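Local structure of ATP phosphoribosyltransferase (Methanobacterium thermoautotrophicum, 2VD3) at residues L96-E102 and L173-I179; G144-I148 and L157-L161. The protein catalyses the magnesium-dependent condensation of ATP with 5-phosphoribosyl 1-diphosphate, the first step of histidine biosynthesis, which probably sets the rate of the pathway. All coordinates share one frame; numbering follows the deposited sequence.

Contact 1 of 2, residues L96-E102 and L173-I179; sequences LVLAAPE and LRVIDTI. With MG (magnesium ion), chain M.
Arg174 carries its CG anti to the backbone N (chi1 174°) and then bends at chi3 (66°), which swings the guanidinium back to Glu102 of the other segment. There the edge of the group meets Glu102 O through NH1, though the modelled bond is too short for its length to be trusted. With an alanine in place of Arg174 the Glu102 carbonyl would probably lose its guanidinium partner, and the chain just after the strand a tie to 173-179. Ile176 has CG1 between its backbone N and carbonyl carbon, and chi2 of 105°, off the usual staggered values, carries CD1 to CD2 of Leu98 at 3.5 Å. Both residues belong to an antiparallel ladder in the mixed sheet of a periplasmic-binding-protein-like domain, interrupted by a classic beta bulge: Ile176 and Asp177 together face Leu98, whose O accepts from Ile176 N at 2.8 Å and from Asp177 N at 3.3 Å. Leu98 N donates to Asp177 O (2.7 Å). Val97 and Val175 cross at about a right angle, CB to CG1 3.8 Å, on the face covered by Leu168 of helix 166-170. Asp177 turns its carboxylate away; OD1 binds a magnesium ion at 2.4 Å, while OD2 is hydrogen-bonded to Tyr129 OH.

Contact 2 of 2, residues G144-I148 and L157-L161; sequences GSTEI and LITDL. With MG (magnesium ion), chain J.
Thr146 reaches across to the strand with its hydroxyl: OG1 donates to the backbone O of Thr159 at 2.8 Å, meeting that oxygen almost end-on (C=O...OG1 174°). The hydroxyl occupies the position between the backbone N and the carbonyl carbon (chi1 60°), which directs it at the Thr159 carbonyl and leaves CG2 beside its own N. Ile158 packs against the same residue from the neighbouring strand position. Its CG2 presses on Thr146 O at 3.0 Å, a tight approach, while CD1 extends past the hydroxyl to CA of Glu147 at 3.8 Å.

Beyond Asp160, a magnesium ion is bound by OD2 at 2.2 Å. Glu147, bent at chi2, lays its CG alongside Asp160 OD1 and brings OE2 to 4.1 Å from the metal, too far for direct coordination. The two carboxylates are turned 42° apart, and the nearby cation probably offsets the repulsion between them.

Further out, the turn that presents Thr146 and Glu147 is closed by a backbone bond from Ile148 N to Ser145 O. Other subunits of the hexamer lie against it: Leu38 of a second subunit packs on Ile148, and Arg36 of a third makes a weak hydrogen bond to Ser145 OG. On the strand side, Thr159 OG1 is held by Thr120 OG1, and Ile158 is backed by Ala99 and Leu173. The arrangement is that of the loop after strand 138-141 folding against strand 157-162, which lies between strands 94-101 and 117-120 in the mixed sheet of a periplasmic-binding-protein-like domain, here beside a bound magnesium ion.

After the strands and helices of its first 90 or so residues, the chain reaches 96-102, passes through strand 117-120, helix 123-132 and strand 138-141, and comes to the loop 144-148. Eight residues later it returns as 157-161, closing the short loop of contact 2. After helix 166-170 it arrives at 173-179, where contact 1 closes a loop of 70 residues that encloses contact 2. The two meet, with centres about 9 Å apart: strand 94-101 lies between 157-162 and 173-188, and the probable hydrogen bonds Val97 N to Asp160 O and Ala99 N to Ile158 O join them. Contact 1 joins two strands of the sheet, whereas contact 2 ties a connecting loop to a third.

Contact 1 of 2, residues L96-E102 and L173-I179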
loop_
_atom_site.group_PDB
_atom_site.type_symbol
_atom_site.label_atom_id
_atom_site.label_comp_id
_atom_site.label_asym_id
_atom_site.label_seq_id
_atom_site.Cartn_x
_atom_site.Cartn_y
_atom_site.Cartn_z
ATOM N N LEU A 96 6.732 20.868 20.359
ATOM C CA LEU A 96 6.279 19.876 21.327
ATOM C C LEU A 96 5.595 20.628 22.452
ATOM O O LEU A 96 6.258 21.271 23.260
ATOM C CB LEU A 96 7.433 19.030 21.872
ATOM C CG LEU A 96 6.957 17.917 22.811
ATOM C CD1 LEU A 96 6.220 16.821 22.031
ATOM C CD2 LEU A 96 8.099 17.348 23.614
ATOM N N VAL A 97 4.269 20.563 22.481
ATOM C CA VAL A 97 3.478 21.291 23.479
ATOM C C VAL A 97 2.946 20.372 24.571
ATOM O O VAL A 97 2.830 19.160 24.370
ATOM C CB VAL A 97 2.288 22.092 22.847
ATOM C CG1 VAL A 97 2.799 23.171 21.909
ATOM C CG2 VAL A 97 1.278 21.167 22.155
ATOM N N LEU A 98 2.643 20.956 25.729
ATOM C CA LEU A 98 1.919 20.258 26.781
ATOM C C LEU A 98 0.466 20.684 26.678
ATOM O O LEU A 98 0.169 21.876 26.678
ATOM C CB LEU A 98 2.479 20.607 28.160
ATOM C CG LEU A 98 1.992 19.806 29.374
ATOM C CD1 LEU A 98 2.430 18.346 29.313
ATOM C CD2 LEU A 98 2.498 20.448 30.649
ATOM N N ALA A 99 -0.432 19.708 26.576
ATOM C CA ALA A 99 -1.850 19.984 26.346
ATOM C C ALA A 99 -2.749 19.260 27.341
ATOM O O ALA A 99 -2.401 18.187 27.841
ATOM C CB ALA A 99 -2.236 19.630 24.916
ATOM N N ALA A 100 -3.903 19.864 27.620
ATOM C CA ALA A 100 -4.890 19.310 28.548
ATOM C C ALA A 100 -6.284 19.275 27.910
ATOM O O ALA A 100 -6.583 20.114 27.059
ATOM C CB ALA A 100 -4.917 20.133 29.825
ATOM N N PRO A 101 -7.122 18.277 28.279
ATOM C CA PRO A 101 -8.562 18.311 27.979
ATOM C C PRO A 101 -9.133 19.702 28.223
ATOM O O PRO A 101 -9.031 20.209 29.335
ATOM C CB PRO A 101 -9.141 17.318 28.985
ATOM C CG PRO A 101 -8.058 16.297 29.136
ATOM C CD PRO A 101 -6.741 17.021 28.952
ATOM N N GLU A 102 -9.708 20.315 27.188
ATOM C CA GLU A 102 -10.066 21.741 27.233
ATOM C C GLU A 102 -10.915 22.145 28.442
ATOM O O GLU A 102 -10.793 23.264 28.935
ATOM C CB GLU A 102 -10.730 22.194 25.924
ATOM C CG GLU A 102 -12.215 21.841 25.776
ATOM C CD GLU A 102 -12.737 22.068 24.365
ATOM O OE1 GLU A 102 -11.916 22.155 23.419
ATOM O OE2 GLU A 102 -13.971 22.151 24.199
ATOM N N LEU A 173 -8.558 19.737 22.946
ATOM C CA LEU A 173 -7.426 19.937 23.834
ATOM C C LEU A 173 -6.900 21.357 23.702
ATOM O O LEU A 173 -6.942 21.942 22.618
ATOM C CB LEU A 173 -6.311 18.918 23.548
ATOM C CG LEU A 173 -6.665 17.423 23.627
ATOM C CD1 LEU A 173 -5.569 16.544 23.052
ATOM C CD2 LEU A 173 -7.017 16.987 25.033
ATOM N N ARG A 174 -6.409 21.898 24.814
ATOM C CA ARG A 174 -5.833 23.236 24.856
ATOM C C ARG A 174 -4.351 23.194 25.251
ATOM O O ARG A 174 -3.978 22.505 26.207
ATOM C CB ARG A 174 -6.632 24.097 25.833
ATOM C CG ARG A 174 -6.071 25.484 26.086
ATOM C CD ARG A 174 -6.829 26.201 27.203
ATOM N NE ARG A 174 -6.647 25.569 28.512
ATOM C CZ ARG A 174 -7.592 24.894 29.168
ATOM N NH1 ARG A 174 -8.806 24.753 28.647
ATOM N NH2 ARG A 174 -7.324 24.364 30.358
ATOM N N VAL A 175 -3.519 23.927 24.508
ATOM C CA VAL A 175 -2.082 24.048 24.803
ATOM C C VAL A 175 -1.911 24.810 26.108
ATOM O O VAL A 175 -2.356 25.952 26.220
ATOM C CB VAL A 175 -1.314 24.805 23.683
ATOM C CG1 VAL A 175 0.147 25.006 24.058
ATOM C CG2 VAL A 175 -1.415 24.070 22.360
ATOM N N ILE A 176 -1.289 24.181 27.100
ATOM C CA ILE A 176 -1.042 24.871 28.375
ATOM C C ILE A 176 0.432 25.240 28.580
ATOM O O ILE A 176 0.778 25.936 29.532
ATOM C CB ILE A 176 -1.694 24.150 29.611
ATOM C CG1 ILE A 176 -1.164 22.728 29.800
ATOM C CG2 ILE A 176 -3.210 24.140 29.484
ATOM C CD1 ILE A 176 -0.205 22.588 30.942
ATOM N N ASP A 177 1.284 24.783 27.659
ATOM C CA ASP A 177 2.684 25.217 27.578
ATOM C C ASP A 177 3.382 24.671 26.335
ATOM O O ASP A 177 2.943 23.678 25.744
ATOM C CB ASP A 177 3.474 24.818 28.823
ATOM C CG ASP A 177 4.644 25.747 29.094
ATOM O OD1 ASP A 177 4.957 26.603 28.234
ATOM O OD2 ASP A 177 5.254 25.623 30.176
ATOM N N THR A 178 4.454 25.354 25.931
ATOM C CA THR A 178 5.346 24.851 24.895
ATOM C C THR A 178 6.600 24.308 25.570
ATOM O O THR A 178 7.272 25.017 26.306
ATOM C CB THR A 178 5.700 25.935 23.844
ATOM O OG1 THR A 178 4.499 26.403 23.214
ATOM C CG2 THR A 178 6.622 25.372 22.770
ATOM N N ILE A 179 6.896 23.036 25.318
ATOM C CA ILE A 179 8.057 22.373 25.930
ATOM C C ILE A 179 9.333 22.599 25.126
ATOM O O ILE A 179 10.386 22.829 25.693
ATOM C CB ILE A 179 7.808 20.855 26.105
ATOM C CG1 ILE A 179 6.449 20.618 26.777
ATOM C CG2 ILE A 179 8.925 20.217 26.902
ATOM C CD1 ILE A 179 5.983 19.183 26.759
HETATM MG MG MG M . 6.966 27.704 29.038
#

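Contact 2 of 2, residues G144-I148 and L157-L161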
loop_
_atom_site.group_PDB
_atom_site.type_symbol
_atom_site.label_atom_id
_atom_site.label_comp_id
_atom_site.label_asym_id
_atom_site.label_seq_id
_atom_site.Cartn_x
_atom_site.Cartn_y
_atom_site.Cartn_z
ATOM N N GLY A 144 2.256 6.210 20.116
ATOM C CA GLY A 144 1.714 7.283 19.279
ATOM C C GLY A 144 0.327 7.653 19.764
ATOM O O GLY A 144 -0.099 7.199 20.829
ATOM N N SER A 145 -0.371 8.489 18.998
ATOM C CA SER A 145 -1.767 8.833 19.283
ATOM C C SER A 145 -2.009 9.263 20.735
ATOM O O SER A 145 -3.028 8.891 21.348
ATOM C CB SER A 145 -2.697 7.662 18.900
ATOM O OG SER A 145 -2.556 7.308 17.523
ATOM N N THR A 146 -1.078 10.051 21.284
ATOM C CA THR A 146 -1.213 10.575 22.651
ATOM C C THR A 146 -2.527 11.326 22.828
ATOM O O THR A 146 -3.041 11.409 23.943
ATOM C CB THR A 146 -0.036 11.493 23.079
ATOM O OG1 THR A 146 0.059 12.621 22.201
ATOM C CG2 THR A 146 1.297 10.731 23.096
ATOM N N GLU A 147 -3.070 11.842 21.719
ATOM C CA GLU A 147 -4.328 12.607 21.705
ATOM C C GLU A 147 -5.532 11.820 22.224
ATOM O O GLU A 147 -6.544 12.409 22.615
ATOM C CB GLU A 147 -4.666 13.124 20.297
ATOM C CG GLU A 147 -3.478 13.429 19.386
ATOM C CD GLU A 147 -3.023 12.212 18.586
ATOM O OE1 GLU A 147 -3.867 11.340 18.277
ATOM O OE2 GLU A 147 -1.818 12.130 18.269
ATOM N N ILE A 148 -5.422 10.496 22.209
ATOM C CA ILE A 148 -6.512 9.607 22.633
ATOM C C ILE A 148 -6.411 9.246 24.122
ATOM O O ILE A 148 -7.398 8.844 24.737
ATOM C CB ILE A 148 -6.566 8.334 21.727
ATOM C CG1 ILE A 148 -6.798 8.738 20.265
ATOM C CG2 ILE A 148 -7.665 7.377 22.160
ATOM C CD1 ILE A 148 -6.549 7.635 19.268
ATOM N N LEU A 157 -2.862 14.533 31.062
ATOM C CA LEU A 157 -2.248 15.437 30.090
ATOM C C LEU A 157 -1.457 14.692 29.021
ATOM O O LEU A 157 -1.086 13.527 29.185
ATOM C CB LEU A 157 -1.317 16.428 30.787
ATOM C CG LEU A 157 -1.850 17.252 31.955
ATOM C CD1 LEU A 157 -0.700 17.738 32.808
ATOM C CD2 LEU A 157 -2.670 18.410 31.441
ATOM N N ILE A 158 -1.196 15.383 27.921
ATOM C CA ILE A 158 -0.426 14.808 26.833
ATOM C C ILE A 158 0.621 15.801 26.369
ATOM O O ILE A 158 0.558 16.980 26.700
ATOM C CB ILE A 158 -1.327 14.379 25.627
ATOM C CG1 ILE A 158 -1.881 15.598 24.881
ATOM C CG2 ILE A 158 -2.469 13.470 26.094
ATOM C CD1 ILE A 158 -2.240 15.331 23.427
ATOM N N THR A 159 1.599 15.309 25.627
ATOM C CA THR A 159 2.461 16.173 24.849
ATOM C C THR A 159 2.085 15.910 23.410
ATOM O O THR A 159 1.513 14.863 23.097
ATOM C CB THR A 159 3.964 15.883 25.058
ATOM O OG1 THR A 159 4.300 14.620 24.475
ATOM C CG2 THR A 159 4.333 15.898 26.543
ATOM N N ASP A 160 2.392 16.854 22.533
ATOM C CA ASP A 160 2.107 16.663 21.124
ATOM C C ASP A 160 2.953 17.562 20.248
ATOM O O ASP A 160 3.364 18.652 20.662
ATOM C CB ASP A 160 0.622 16.894 20.836
ATOM C CG ASP A 160 0.168 16.204 19.576
ATOM O OD1 ASP A 160 -0.949 16.489 19.113
ATOM O OD2 ASP A 160 0.933 15.373 19.045
ATOM N N LEU A 161 3.188 17.101 19.028
ATOM C CA LEU A 161 4.030 17.798 18.077
ATOM C C LEU A 161 3.161 18.388 16.958
ATOM O O LEU A 161 2.532 17.640 16.224
ATOM C CB LEU A 161 5.047 16.800 17.510
ATOM C CG LEU A 161 6.405 17.252 16.972
ATOM C CD1 LEU A 161 7.235 17.904 18.064
ATOM C CD2 LEU A 161 7.129 16.050 16.360
HETATM MG MG MG J . 1.552 14.262 17.243
#